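Local coordinates for cysteine desulfurase (Fervidobacterium islandicum, PDB 6A6G) that catalyses removal of sulfur from L-cysteine as a SufS-type, PLP-dependent desulfurase and probably passes the resulting persulfide sulfur to its partner SufU, at the interface of chains A and B and the interface of chains A and C. Numbering follows the deposited sequence. Chains: chain A, Cysteine desulfurase; chain B/C, Iron-sulfur cluster assembly scaffold protein NifU.

Contact 1: the interface of chains A and B. Residues chain A 374, 378, 393, 395; chain B 34, 38.
A:His374 and B:Asn34 meet tip to tip, an imidazole donor against a side-chain amide acceptor. The polar contact is a hydrogen bond from A:His374 NE2 to B:Asn34 OD1, long at 3.3 Å but fairly straight, with 161° at the hydrogen. Histidine suits the place because it offers an N-H at the tip of its ring; the oxygen lies in the imidazole plane, so the N-H is directed at it within that plane. On the acceptor side the donor stands above the carbonyl plane, not on a lone pair, and ring and amide are turned 60° apart. With CG anti to the backbone N (chi1 179°), the amide of B:Asn34 reaches across while its OD1 also accepts from the backbone N of B:Gly38 at 2.8 Å. An amide oxygen can take two donors at once, as here, although B:Asn34 is poorly ordered.

Packing is slight. B:Gly38 CA comes 3.4 Å from A:His374 NE2, an approach that suits a residue with no side chain. A:Gln378 lays its CG over one face of the imidazole, toward the rim, and probably helps hold the ring's orientation. Its NE2 passes 3.9 Å from ND2 of B:Asn34 without bonding.

Within chain A, the hydroxyl OG of A:Ser395 donates to A:Pro393 O at 3.1 Å, tying together the loop that faces B:Gly38.

A:His374 lies close in sequence to the persulfide-bearing A:Cys376, so the site probably helps seat this SufU loop beside the sulfur donor.

Contact 2: the interface of chains A and C. Residues chain A 65-68, 73, 76-77; chain C 118-119.
C:Met119 packs its thioether between helix 70-90 and the loop A:His65 to A:Val68 of the class-V aminotransferase fold. A long, pliable side chain suits this role: bent at chi2 and chi3, it curls between the two walls, and CG packs on A:Ser73 CB at 3.5 Å. Its CB lies 3.7 Å from A:Val68 CA, on the loop wall. SD and the terminal methyl meet A:Thr76 tip to tip, with SD 4.0 Å from A:Thr76 CB, while CE also rests 3.9 Å from A:His65 CA.

Polar atoms of chain A line the pocket against the thioether. A:Thr76 OG1, 3.7 Å from C:Met119 CE, accepts a nearly straight bond (172°) from the backbone N of A:His65 at 3.0 Å, pinning loop to helix. A valine in place of A:Thr76 would probably leave that amide without its acceptor and let the loop wall drift from the methionine. The carbonyl O of A:Ala67 also faces the methionine chain, where no N or O of chain C comes within bonding reach.

Farther out, the rigid ring of C:Pro118 crosses A:Val77 obliquely, CB to CG2 at 3.9 Å. At the rim, the hydroxyl OG of A:Ser73, held anti to its own backbone N (chi1 -171°), is thereby turned toward C:Pro118 CG.

Contact 3: the interface of chains A and B. Residues chain A 354, 356-357; chain B 36, 39, 61-62, 64, 120, 123.
B:Arg120 and A:Asp357 form the salt bridge of this contact, where the metal-site residues of a SufU-type (NifU-like) protein face helix 355-366 of the desulfurase. NH1 donates to A:Asp357 OD1 at 3.1 Å (150° at the hydrogen), meeting the carboxylate on its syn side but out of its plane. The side chains cross at about a right angle.

Hydrogen bonds within each chain set these groups. The B:Arg120 chain is bent at chi2 and chi3 (-60° and -57°), which folds the guanidinium back toward the cysteines. NE points in the guanidinium plane at B:Cys123 SG, 3.5 Å away, and NH1 makes a weak bond to B:Cys62 SG; the several N-H groups of an arginine can address sulfur and carboxylate at once. In chain A, the backbone N of A:His356 donates to A:His354 ND1 at 3.2 Å.

Among the packed groups, A:His356 CB and B:Ile64 CD1 flank the guanidinium faces toward the rim. The A:His356 ring leans toward B:Asp39, B:Cys62 and B:Cys123, residues that bind zinc in this family. Its ND1 lies 3.3 Å from B:Asp39 OD2, as would suit a histidine entering the metal site, though this geometry alone does not show such a bond. A:His354 CE1 covers the centre of one face of that ring.

Contact 1: the interface of chains A and B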
# COMPACT_ATOMS: atom_id res chain seq x y z
N HIS A 374 18.21 -16.43 -0.46
CA HIS A 374 18.53 -15.82 -1.77
C HIS A 374 18.55 -14.30 -1.71
O HIS A 374 18.99 -13.66 -2.67
CB HIS A 374 17.50 -16.23 -2.85
CG HIS A 374 17.37 -17.71 -3.02
ND1 HIS A 374 18.39 -18.50 -3.50
CD2 HIS A 374 16.34 -18.55 -2.74
CE1 HIS A 374 18.00 -19.77 -3.53
NE2 HIS A 374 16.76 -19.82 -3.07
N GLN A 378 17.64 -14.28 -6.79
CA GLN A 378 17.94 -15.69 -7.14
C GLN A 378 18.90 -15.83 -8.29
O GLN A 378 19.77 -16.68 -8.26
CB GLN A 378 16.66 -16.46 -7.50
CG GLN A 378 16.04 -17.18 -6.32
CD GLN A 378 14.75 -17.92 -6.69
OE1 GLN A 378 14.66 -18.59 -7.73
NE2 GLN A 378 13.75 -17.80 -5.83
N PRO A 393 25.93 -23.26 -1.40
CA PRO A 393 24.56 -23.68 -1.04
C PRO A 393 23.37 -22.98 -1.75
O PRO A 393 22.20 -23.09 -1.32
CB PRO A 393 24.53 -23.46 0.46
CG PRO A 393 25.56 -22.40 0.73
CD PRO A 393 26.58 -22.46 -0.34
N SER A 395 22.72 -19.98 -1.73
CA SER A 395 22.25 -19.02 -0.77
C SER A 395 23.43 -18.58 0.05
O SER A 395 24.51 -19.16 -0.02
CB SER A 395 21.17 -19.60 0.14
OG SER A 395 21.65 -20.78 0.69
N ASN B 34 10.91 -24.09 -4.08
CA ASN B 34 11.75 -23.32 -3.19
C ASN B 34 10.90 -22.49 -2.22
O ASN B 34 11.07 -21.28 -2.11
CB ASN B 34 12.71 -22.42 -3.96
CG ASN B 34 13.58 -21.59 -3.04
OD1 ASN B 34 14.49 -22.10 -2.38
ND2 ASN B 34 13.25 -20.31 -2.94
N GLY B 38 15.91 -21.61 -0.07
CA GLY B 38 17.18 -22.15 -0.61
C GLY B 38 17.66 -23.46 -0.02
O GLY B 38 18.85 -23.78 -0.06

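Contact 2: the interface of chains A and C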
# COMPACT_ATOMS: atom_id res chain seq x y z
N HIS A 65 -8.05 15.86 1.55
CA HIS A 65 -8.29 16.58 0.29
C HIS A 65 -9.71 17.04 -0.00
O HIS A 65 -9.88 18.11 -0.61
CB HIS A 65 -7.80 15.80 -0.92
CG HIS A 65 -6.35 15.51 -0.90
ND1 HIS A 65 -5.41 16.49 -0.65
CD2 HIS A 65 -5.67 14.36 -1.11
CE1 HIS A 65 -4.21 15.95 -0.67
NE2 HIS A 65 -4.34 14.66 -0.96
N ARG A 66 -10.72 16.25 0.37
CA ARG A 66 -12.10 16.42 -0.14
C ARG A 66 -13.13 16.85 0.91
O ARG A 66 -14.32 16.52 0.79
CB ARG A 66 -12.62 15.08 -0.71
CG ARG A 66 -11.76 14.41 -1.75
CD ARG A 66 -12.03 15.01 -3.12
NE ARG A 66 -10.89 14.81 -4.02
CZ ARG A 66 -10.87 15.20 -5.28
NH1 ARG A 66 -11.91 15.82 -5.80
NH2 ARG A 66 -9.80 14.98 -6.02
N ALA A 67 -12.70 17.51 1.97
CA ALA A 67 -13.60 17.96 3.00
C ALA A 67 -13.08 19.22 3.67
O ALA A 67 -11.89 19.51 3.65
CB ALA A 67 -13.84 16.87 4.03
N VAL A 68 -13.99 19.93 4.31
CA VAL A 68 -13.67 21.22 4.84
C VAL A 68 -13.71 21.27 6.35
O VAL A 68 -13.42 22.31 6.91
CB VAL A 68 -14.62 22.28 4.26
CG1 VAL A 68 -14.66 22.16 2.73
CG2 VAL A 68 -16.00 22.17 4.88
N SER A 73 -8.93 18.92 7.54
CA SER A 73 -7.95 19.98 7.27
C SER A 73 -6.59 19.74 7.92
O SER A 73 -5.56 19.98 7.33
CB SER A 73 -8.48 21.34 7.72
OG SER A 73 -7.59 22.32 7.23
N THR A 76 -5.01 16.81 6.10
CA THR A 76 -4.58 17.17 4.73
C THR A 76 -3.31 18.01 4.74
O THR A 76 -2.39 17.77 3.98
CB THR A 76 -5.68 17.97 4.00
OG1 THR A 76 -6.88 17.20 4.00
CG2 THR A 76 -5.33 18.31 2.58
N VAL A 77 -3.27 18.99 5.63
CA VAL A 77 -2.06 19.78 5.87
C VAL A 77 -0.89 18.89 6.31
O VAL A 77 0.21 18.99 5.79
CB VAL A 77 -2.32 20.94 6.90
CG1 VAL A 77 -1.03 21.63 7.32
CG2 VAL A 77 -3.27 21.97 6.32
N PRO C 118 -7.47 26.43 5.48
CA PRO C 118 -6.75 25.73 4.40
C PRO C 118 -7.65 24.99 3.39
O PRO C 118 -7.25 24.87 2.26
CB PRO C 118 -5.85 24.74 5.16
CG PRO C 118 -5.71 25.29 6.55
CD PRO C 118 -6.94 26.12 6.82
N MET C 119 -8.84 24.50 3.79
CA MET C 119 -9.70 23.78 2.86
C MET C 119 -10.63 24.70 2.04
O MET C 119 -11.32 24.21 1.14
CB MET C 119 -10.53 22.71 3.60
CG MET C 119 -9.70 21.73 4.41
SD MET C 119 -8.35 20.97 3.49
CE MET C 119 -9.15 19.70 2.52

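Contact 3: the interface of chains A and B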
# COMPACT_ATOMS: atom_id res chain seq x y z
N HIS A 354 25.34 -24.59 6.23
CA HIS A 354 24.24 -23.96 5.49
C HIS A 354 23.76 -22.66 6.16
O HIS A 354 23.69 -22.56 7.39
CB HIS A 354 23.07 -24.93 5.33
CG HIS A 354 22.05 -24.52 4.32
ND1 HIS A 354 21.03 -23.64 4.61
CD2 HIS A 354 21.84 -24.91 3.04
CE1 HIS A 354 20.25 -23.49 3.55
NE2 HIS A 354 20.72 -24.26 2.58
N HIS A 356 20.90 -21.32 6.74
CA HIS A 356 19.86 -21.40 7.79
C HIS A 356 20.41 -21.77 9.14
O HIS A 356 20.03 -21.18 10.16
CB HIS A 356 18.79 -22.39 7.46
CG HIS A 356 18.12 -22.12 6.16
ND1 HIS A 356 17.20 -22.98 5.61
CD2 HIS A 356 18.28 -21.11 5.28
CE1 HIS A 356 16.79 -22.49 4.46
NE2 HIS A 356 17.43 -21.35 4.24
N ASP A 357 21.34 -22.70 9.17
CA ASP A 357 21.89 -23.13 10.44
C ASP A 357 22.72 -22.03 11.04
O ASP A 357 22.67 -21.79 12.24
CB ASP A 357 22.66 -24.43 10.24
CG ASP A 357 21.78 -25.54 9.64
OD1 ASP A 357 20.65 -25.75 10.10
OD2 ASP A 357 22.22 -26.21 8.68
N SER B 36 11.30 -22.88 0.90
CA SER B 36 12.09 -23.04 2.11
C SER B 36 13.40 -22.23 2.10
O SER B 36 14.36 -22.62 2.74
CB SER B 36 12.38 -24.54 2.32
OG SER B 36 12.94 -24.76 3.60
N ASP B 39 16.73 -24.22 0.54
CA ASP B 39 16.94 -25.62 0.84
C ASP B 39 16.44 -26.34 -0.40
O ASP B 39 15.35 -26.06 -0.85
CB ASP B 39 16.07 -26.09 2.04
CG ASP B 39 16.69 -25.84 3.40
OD1 ASP B 39 17.92 -25.70 3.50
OD2 ASP B 39 15.94 -25.82 4.40
N GLY B 61 21.17 -28.27 1.49
CA GLY B 61 20.20 -28.14 2.54
C GLY B 61 20.84 -28.02 3.90
O GLY B 61 21.86 -28.63 4.20
N CYS B 62 20.30 -27.10 4.65
CA CYS B 62 20.00 -27.23 6.04
C CYS B 62 20.29 -28.51 6.80
O CYS B 62 19.88 -29.56 6.36
CB CYS B 62 18.52 -27.34 5.97
SG CYS B 62 17.73 -26.36 7.10
N ILE B 64 18.54 -29.38 9.40
CA ILE B 64 17.20 -29.84 9.69
C ILE B 64 16.51 -30.46 8.48
O ILE B 64 15.90 -31.53 8.60
CB ILE B 64 16.37 -28.70 10.28
CG1 ILE B 64 16.93 -28.40 11.66
CG2 ILE B 64 14.86 -29.05 10.34
CD1 ILE B 64 16.23 -27.29 12.37
N ARG B 120 11.43 -22.79 11.10
CA ARG B 120 12.19 -23.98 10.70
C ARG B 120 11.35 -25.15 10.30
O ARG B 120 11.89 -26.12 9.76
CB ARG B 120 13.22 -24.41 11.77
CG ARG B 120 14.20 -23.31 12.18
CD ARG B 120 15.07 -22.75 11.05
NE ARG B 120 15.86 -23.77 10.37
CZ ARG B 120 17.03 -24.26 10.78
NH1 ARG B 120 17.64 -25.18 10.05
NH2 ARG B 120 17.61 -23.86 11.90
N CYS B 123 11.80 -26.05 6.73
CA CYS B 123 12.99 -26.89 6.54
C CYS B 123 12.67 -28.36 6.82
O CYS B 123 13.06 -29.24 6.05
CB CYS B 123 14.14 -26.40 7.41
SG CYS B 123 14.50 -24.61 7.31

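Contacts 1 and 3 are neighbours, their C-alpha centres about 10 Å apart, and belong to one docking surface: residues of one chain B loop are shared out alternately, B:Asn34 and B:Gly38 to contact 1, B:Ser36 and B:Asp39 to contact 3. Together they probably bring the SufU metal-site residues up to the persulfide-bearing cysteine. Contact 2 lies about 49 Å from contact 1 and 52 Å from contact 3 and uses the other SufU copy. Since neighbouring SufU residues 119 and 120 meet sites so far apart on one desulfurase chain, each SufU probably touches both desulfurase subunits of the deposited two-plus-two assembly.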